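Long-range contacts in aminomethyltransferase (Bartonella henselae, PDB 3GIR), which belongs to the aminomethyltransferase family and carries a folate-binding domain followed by the C-terminal barrel domain of glycine cleavage T-proteins: residues Ala183-Asp188 / Leu238-Val243; Gly77-Ser82 / Ala176-Gln181; Leu70-His75 / Gly214-Asp219. All coordinates share one frame; numbering follows the deposited sequence.

All three contacts lie in the folate-binding domain and touch one another. Interaction 2 is the sheet core: strands 76-80 and 173-178 paired by backbone bonds, every touching residue buried. Interaction 1 lies nearer the surface, where helix 182-188, which follows strand 173-178, meets a sodium-binding loop through an arginine shared by two aspartates and a small valine patch. Interaction 3 is buried but polar, one arginine of helix 65-74, the helix before strand 76-80, gripping loop 214-219. Side-chain hydrogen bonds tie them together: Q178 to T216 and Q181 to H75 join interactions 2 and 3, and the R242 carbonyl accepts from H71 between interactions 1 and 3.

Interaction 1: residues Ala183-Asp188 / Leu238-Val243; sequences AAVLAD and LGDSRV. With NA (sodium ion), chain B.
R242 reaches across to the helix and lays its guanidinium beside D188, the two side chains crossing at about a right angle with their planes 27° apart. NH2 of R242 donates to OD2 of D188 at 2.8 Å, close to the guanidinium plane but on the anti side of the carboxylate and tilted from it. The same nitrogen holds OD1 of D240, also at 2.8 Å, while NE of R242 bonds OD2 of D240 at 2.9 Å. This side-on, two-nitrogen grip uses the syn lone pairs of D240. OD2 of D240 also accepts the backbone N of R242 on its anti lone pair, an Asx turn that fixes the carboxylate within a type I turn. With CG of D240 anti to the backbone N (chi1 -171°), its carboxylate faces the helix, and a water links OD1 to the carbonyl of V185. V185 sets CG2 over one guanidinium face, 3.6 Å from NE of R242, and turns CG1 to CG2 of V243, also 3.6 Å away. Carbonyl oxygens at both ends of the turn, D240 and V243, join O of L238 (2.3 Å from sodium) and three waters round the ion. The contact pins helix 182-188 to the link between helix 227-238 and edge strand 243-245, with V185 and V243 both packing on A76 of neighbouring strand 76-80.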
# COMPACT_ATOMS: atom_id res chain seq x y z
N ALA A 183 6.00 -16.73 8.15
CA ALA A 183 7.42 -16.95 8.45
C ALA A 183 7.76 -18.42 8.52
O ALA A 183 8.77 -18.83 7.97
CB ALA A 183 7.82 -16.21 9.75
N ALA A 184 6.87 -19.21 9.09
CA ALA A 184 7.09 -20.64 9.17
C ALA A 184 7.01 -21.30 7.79
O ALA A 184 7.86 -22.11 7.41
CB ALA A 184 6.13 -21.28 10.19
N VAL A 185 6.03 -20.86 6.97
CA VAL A 185 5.89 -21.33 5.60
C VAL A 185 7.18 -21.02 4.81
O VAL A 185 7.68 -21.89 4.07
CB VAL A 185 4.63 -20.73 4.91
CG1 VAL A 185 4.63 -21.00 3.42
CG2 VAL A 185 3.38 -21.21 5.58
N LEU A 186 7.66 -19.78 4.93
CA LEU A 186 8.85 -19.35 4.25
C LEU A 186 10.02 -20.26 4.61
O LEU A 186 10.70 -20.77 3.73
CB LEU A 186 9.19 -17.90 4.57
CG LEU A 186 10.20 -17.19 3.75
CD1 LEU A 186 9.64 -16.86 2.37
CD2 LEU A 186 10.74 -16.02 4.43
N ALA A 187 10.25 -20.43 5.89
CA ALA A 187 11.34 -21.35 6.39
C ALA A 187 11.18 -22.77 5.84
O ALA A 187 12.12 -23.35 5.35
CB ALA A 187 11.38 -21.37 7.91
N ASP A 188 9.98 -23.31 5.89
CA ASP A 188 9.78 -24.70 5.45
C ASP A 188 9.90 -24.86 3.94
O ASP A 188 10.11 -25.97 3.43
CB ASP A 188 8.43 -25.24 5.94
CG ASP A 188 8.34 -25.44 7.46
OD1 ASP A 188 9.35 -25.33 8.20
OD2 ASP A 188 7.20 -25.65 7.94
N LEU A 238 2.07 -22.61 -2.47
CA LEU A 238 0.67 -23.06 -2.41
C LEU A 238 0.49 -24.48 -1.95
O LEU A 238 -0.51 -24.83 -1.32
CB LEU A 238 0.07 -22.99 -3.79
CG LEU A 238 -0.41 -21.66 -4.23
CD1 LEU A 238 -0.50 -21.64 -5.77
CD2 LEU A 238 -1.80 -21.42 -3.45
N GLY A 239 1.50 -25.29 -2.25
CA GLY A 239 1.53 -26.70 -1.82
C GLY A 239 1.54 -26.86 -0.31
O GLY A 239 1.16 -27.90 0.20
N ASP A 240 1.90 -25.83 0.42
CA ASP A 240 1.92 -25.86 1.90
C ASP A 240 0.46 -25.81 2.35
O ASP A 240 -0.34 -24.96 1.83
CB ASP A 240 2.71 -24.67 2.45
CG ASP A 240 2.96 -24.72 3.93
OD1 ASP A 240 4.15 -24.65 4.38
OD2 ASP A 240 1.98 -24.79 4.71
N SER A 241 0.08 -26.67 3.29
CA SER A 241 -1.32 -26.75 3.67
C SER A 241 -1.81 -25.48 4.44
O SER A 241 -3.00 -25.29 4.59
CB SER A 241 -1.56 -28.03 4.51
OG SER A 241 -0.85 -27.86 5.73
N ARG A 242 -0.89 -24.64 4.88
CA ARG A 242 -1.22 -23.39 5.58
C ARG A 242 -1.54 -22.23 4.59
O ARG A 242 -2.01 -21.20 5.07
CB ARG A 242 -0.15 -22.97 6.53
CG ARG A 242 0.09 -24.03 7.63
CD ARG A 242 1.34 -23.82 8.34
NE ARG A 242 2.50 -24.16 7.52
CZ ARG A 242 3.73 -24.35 8.00
NH1 ARG A 242 4.03 -24.16 9.31
NH2 ARG A 242 4.67 -24.69 7.17
N VAL A 243 -1.28 -22.45 3.29
CA VAL A 243 -1.31 -21.36 2.30
C VAL A 243 -2.50 -21.51 1.35
O VAL A 243 -2.77 -22.58 0.81
CB VAL A 243 -0.02 -21.37 1.47
CG1 VAL A 243 0.04 -20.26 0.43
CG2 VAL A 243 1.21 -21.16 2.39
NA NA B . -2.12 -24.80 0.30
O HOH W 1 6.42 -24.17 2.99
O HOH W 2 6.48 -25.00 10.66
O HOH W 3 -1.98 -27.29 0.01
O HOH W 4 -3.98 -25.42 1.82
O HOH W 5 -3.88 -24.82 -1.30

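Interaction 2: residues Gly77-Ser82 / Ala176-Gln181; sequences GLFDIS and ALQGPQ
G77 and Q178 form one hydrogen-bonded pair of an antiparallel ladder, and F79 and A176 form the next. N of G77 reaches O of Q178 at 2.8 Å, and N of Q178 returns to O of G77 at 3.0 Å. Two steps on, N of F79 and O of A176 meet at 2.9 Å, a length matched by the reciprocal bond. The strand segments run at 159° to each other. Between these pairs sits the non-hydrogen-bonded pair L78 and L177, where CA-H...O contacts supplement the ladder: CA of L177 lies 3.4 Å from O of G77, and CA of L78 faces O of A176. The F79 ring also presents its edge to O of A176.

The apolar contacts divide between the two faces. L78 and L177 share one, their CD1 atoms 4.2 Å apart. On the other, CB of A176 touches CB of F79 and, at 3.9 Å, CD1 of I81; placing CG1 of I81 between its backbone N and carbonyl carbon (chi1 56°) brings the CG1-CD1 arm to A176. CE2 of F79 meets CG of Q178 at 4.0 Å, ring and amide planes 76° apart. Its chain bent at chi2, Q178 then carries its amide away from the strand pair to bond T216, S213 and F221.

Past the strand end the contacts within 77-82 are polar. OD1 of D80 accepts both N and OG of S82, the former bond closing an Asx turn, while OD2 of D80 bonds H42.

Here strand 76-80 is flanked by antiparallel 173-178 and parallel 243-245, making this pairing an interior seam of the mixed sheet in the folate-binding domain.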
# COMPACT_ATOMS: atom_id res chain seq x y z
N GLY A 77 -1.68 -16.24 3.74
CA GLY A 77 -2.32 -15.95 2.47
C GLY A 77 -1.26 -15.58 1.46
O GLY A 77 -0.31 -14.89 1.76
N LEU A 78 -1.44 -16.07 0.25
CA LEU A 78 -0.56 -15.80 -0.88
C LEU A 78 -1.32 -14.88 -1.85
O LEU A 78 -2.43 -15.16 -2.30
CB LEU A 78 -0.18 -17.11 -1.61
CG LEU A 78 0.90 -16.94 -2.70
CD1 LEU A 78 2.28 -16.47 -2.13
CD2 LEU A 78 1.02 -18.33 -3.48
N PHE A 79 -0.70 -13.76 -2.17
CA PHE A 79 -1.27 -12.72 -3.01
C PHE A 79 -0.36 -12.51 -4.21
O PHE A 79 0.83 -12.25 -4.06
CB PHE A 79 -1.38 -11.37 -2.28
CG PHE A 79 -2.13 -11.38 -0.98
CD1 PHE A 79 -3.35 -10.72 -0.86
CD2 PHE A 79 -1.59 -12.00 0.15
CE1 PHE A 79 -4.03 -10.71 0.36
CE2 PHE A 79 -2.31 -12.00 1.32
CZ PHE A 79 -3.52 -11.37 1.41
N ASP A 80 -0.94 -12.59 -5.42
CA ASP A 80 -0.21 -12.23 -6.59
C ASP A 80 -0.37 -10.74 -6.82
O ASP A 80 -1.44 -10.23 -7.20
CB ASP A 80 -0.71 -13.01 -7.84
CG ASP A 80 0.16 -12.77 -9.04
OD1 ASP A 80 1.03 -11.85 -9.00
OD2 ASP A 80 -0.06 -13.47 -10.07
N ILE A 81 0.72 -9.99 -6.58
CA ILE A 81 0.76 -8.56 -6.68
C ILE A 81 1.75 -8.13 -7.79
O ILE A 81 2.38 -7.08 -7.73
CB ILE A 81 0.99 -7.86 -5.30
CG1 ILE A 81 2.23 -8.38 -4.65
CG2 ILE A 81 -0.26 -8.12 -4.40
CD1 ILE A 81 2.58 -7.52 -3.40
N SER A 82 1.78 -8.92 -8.87
CA SER A 82 2.68 -8.72 -9.98
C SER A 82 2.30 -7.52 -10.83
O SER A 82 3.01 -7.20 -11.78
CB SER A 82 2.76 -9.97 -10.88
OG SER A 82 3.28 -11.07 -10.15
N ALA A 176 3.05 -11.63 -2.34
CA ALA A 176 3.05 -11.37 -0.92
C ALA A 176 2.59 -12.63 -0.19
O ALA A 176 1.68 -13.27 -0.59
CB ALA A 176 2.06 -10.22 -0.61
N LEU A 177 3.28 -12.94 0.92
CA LEU A 177 2.97 -14.13 1.75
C LEU A 177 2.77 -13.54 3.13
O LEU A 177 3.71 -13.08 3.77
CB LEU A 177 4.10 -15.13 1.79
CG LEU A 177 3.85 -16.36 2.64
CD1 LEU A 177 2.79 -17.27 1.98
CD2 LEU A 177 5.19 -17.11 2.77
N GLN A 178 1.54 -13.55 3.64
CA GLN A 178 1.13 -12.73 4.80
C GLN A 178 0.34 -13.55 5.80
O GLN A 178 -0.46 -14.39 5.44
CB GLN A 178 0.24 -11.57 4.37
CG GLN A 178 0.86 -10.70 3.33
CD GLN A 178 1.87 -9.71 3.93
OE1 GLN A 178 1.52 -8.90 4.83
NE2 GLN A 178 3.08 -9.67 3.33
N GLY A 179 0.56 -13.28 7.10
CA GLY A 179 -0.16 -13.93 8.16
C GLY A 179 0.78 -14.49 9.26
O GLY A 179 2.01 -14.54 9.10
N PRO A 180 0.16 -15.00 10.32
CA PRO A 180 0.96 -15.51 11.43
C PRO A 180 1.75 -16.73 11.15
O PRO A 180 2.73 -16.96 11.89
CB PRO A 180 -0.09 -15.75 12.52
CG PRO A 180 -1.37 -15.98 11.74
CD PRO A 180 -1.26 -14.96 10.65
N GLN A 181 1.41 -17.46 10.09
CA GLN A 181 2.19 -18.61 9.70
C GLN A 181 3.13 -18.37 8.53
O GLN A 181 3.81 -19.25 8.04
CB GLN A 181 1.33 -19.82 9.52
CG GLN A 181 0.54 -20.23 10.76
CD GLN A 181 -0.38 -21.40 10.51
OE1 GLN A 181 -1.08 -21.52 9.50
NE2 GLN A 181 -0.38 -22.34 11.48

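Interaction 3: residues Leu70-His75 / Gly214-Asp219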
# COMPACT_ATOMS: atom_id res chain seq x y z
N LEU A 70 -10.15 -14.05 6.51
CA LEU A 70 -9.95 -14.73 7.78
C LEU A 70 -8.77 -15.69 7.71
O LEU A 70 -8.00 -15.74 8.67
CB LEU A 70 -11.24 -15.42 8.25
CG LEU A 70 -12.42 -14.49 8.57
CD1 LEU A 70 -13.75 -15.34 8.69
CD2 LEU A 70 -12.20 -13.57 9.76
N HIS A 71 -8.59 -16.35 6.58
CA HIS A 71 -7.45 -17.24 6.38
C HIS A 71 -6.10 -16.55 6.57
O HIS A 71 -5.18 -17.08 7.22
CB HIS A 71 -7.52 -17.98 5.03
CG HIS A 71 -6.38 -18.93 4.84
ND1 HIS A 71 -6.44 -20.24 5.28
CD2 HIS A 71 -5.14 -18.75 4.32
CE1 HIS A 71 -5.28 -20.83 4.99
NE2 HIS A 71 -4.47 -19.95 4.43
N THR A 72 -5.99 -15.32 6.06
CA THR A 72 -4.77 -14.55 6.13
C THR A 72 -4.43 -14.21 7.56
O THR A 72 -3.27 -14.25 7.96
CB THR A 72 -4.83 -13.26 5.23
OG1 THR A 72 -5.15 -13.63 3.87
CG2 THR A 72 -3.58 -12.46 5.23
N ARG A 73 -5.45 -13.88 8.34
CA ARG A 73 -5.21 -13.50 9.73
C ARG A 73 -4.91 -14.72 10.64
O ARG A 73 -4.34 -14.53 11.73
CB ARG A 73 -6.33 -12.67 10.27
CG ARG A 73 -6.47 -11.27 9.62
CD ARG A 73 -6.71 -10.16 10.61
NE ARG A 73 -7.08 -8.91 10.01
CZ ARG A 73 -6.23 -8.08 9.43
NH1 ARG A 73 -4.94 -8.32 9.43
NH2 ARG A 73 -6.69 -7.01 8.82
N ALA A 74 -5.33 -15.90 10.22
CA ALA A 74 -5.16 -17.15 11.01
C ALA A 74 -4.00 -18.03 10.58
O ALA A 74 -3.49 -18.84 11.40
CB ALA A 74 -6.48 -17.92 10.99
N HIS A 75 -3.55 -17.88 9.32
CA HIS A 75 -2.67 -18.84 8.66
C HIS A 75 -1.67 -18.09 7.77
O HIS A 75 -0.93 -17.26 8.26
CB HIS A 75 -3.48 -19.91 7.89
CG HIS A 75 -4.33 -20.76 8.78
ND1 HIS A 75 -3.79 -21.62 9.73
CD2 HIS A 75 -5.68 -20.82 8.92
CE1 HIS A 75 -4.79 -22.17 10.41
NE2 HIS A 75 -5.94 -21.69 9.95
N GLY A 214 4.34 -5.69 4.04
CA GLY A 214 3.13 -6.11 3.31
C GLY A 214 2.06 -5.04 3.42
O GLY A 214 2.36 -3.86 3.71
N TYR A 215 0.83 -5.46 3.24
CA TYR A 215 -0.30 -4.58 3.19
C TYR A 215 -1.48 -5.11 3.96
O TYR A 215 -2.67 -4.89 3.62
CB TYR A 215 -0.66 -4.40 1.68
CG TYR A 215 -1.48 -3.24 1.29
CD1 TYR A 215 -1.21 -1.96 1.73
CD2 TYR A 215 -2.48 -3.40 0.37
CE1 TYR A 215 -1.90 -0.88 1.25
CE2 TYR A 215 -3.21 -2.29 -0.11
CZ TYR A 215 -2.92 -1.07 0.34
OH TYR A 215 -3.69 -0.03 -0.22
N THR A 216 -1.21 -5.81 5.08
CA THR A 216 -2.22 -6.58 5.80
C THR A 216 -2.35 -6.18 7.29
O THR A 216 -3.34 -6.49 7.93
CB THR A 216 -1.99 -8.10 5.68
OG1 THR A 216 -0.74 -8.43 6.32
CG2 THR A 216 -2.09 -8.62 4.15
N GLY A 217 -1.30 -5.63 7.85
CA GLY A 217 -1.19 -5.43 9.32
C GLY A 217 -0.76 -6.70 10.05
O GLY A 217 -0.63 -6.68 11.28
N GLU A 218 -0.48 -7.77 9.32
CA GLU A 218 0.10 -9.00 9.85
C GLU A 218 1.59 -9.02 9.64
O GLU A 218 2.17 -8.20 8.95
CB GLU A 218 -0.54 -10.23 9.22
CG GLU A 218 -2.04 -10.35 9.36
CD GLU A 218 -2.47 -10.57 10.79
OE1 GLU A 218 -1.71 -11.21 11.56
OE2 GLU A 218 -3.58 -10.09 11.17
N ASP A 219 2.28 -10.02 10.24
CA ASP A 219 3.62 -10.38 9.78
C ASP A 219 3.51 -10.85 8.34
O ASP A 219 2.45 -11.21 7.91
CB ASP A 219 4.24 -11.46 10.71
CG ASP A 219 5.71 -11.73 10.41
OD1 ASP A 219 6.36 -10.90 9.81
OD2 ASP A 219 6.19 -12.82 10.77
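R73 fastens helix 65-74 to loop 214-219 through one nitrogen, NH1, which has two acceptors at the edge of its guanidinium. It donates to OE2 of E218 at 2.8 Å, the hydrogen bond of a salt bridge, and to O of T216 at 2.9 Å. The second bond is the straighter, 171° at the hydrogen against 155°, and nearly in the guanidinium plane, although the donor is tilted from the carbonyl plane. E218 offers the anti lone pair of OE2, with the two side chains crossing at about a right angle and their flat ends 45° apart. A bend at chi2 of E218 folds its carboxylate back beside the arginine chain, where OE2 also lies 3.2 Å from CD of R73. R389 is a second salt-bridge partner of this buried oxygen, and the two arginines would be expected to favour the ionised carboxylate. This is the close part of the contact, and it is largely polar.

The loop that receives R73 has its own brace: OG1 of T216 accepts N of E218 at 3.1 Å, forming an ST turn, with G217 at positive phi between them. Through T216 the turn is anchored to strand 173-178 of the mixed sheet in the folate-binding domain, just before the chain enters strand 220-225.

Packing is looser on the T72 side. Its CG2 comes only to 4.3 Å from CG2 of T216, and O of T72 is equally far from CG of E218. Both threonines also rest on F79 and L254, while OG1 of T72 turns back to O of E68 within its helix.

R73 itself is partly exposed, and on that side its NH2 makes a salt bridge to E257.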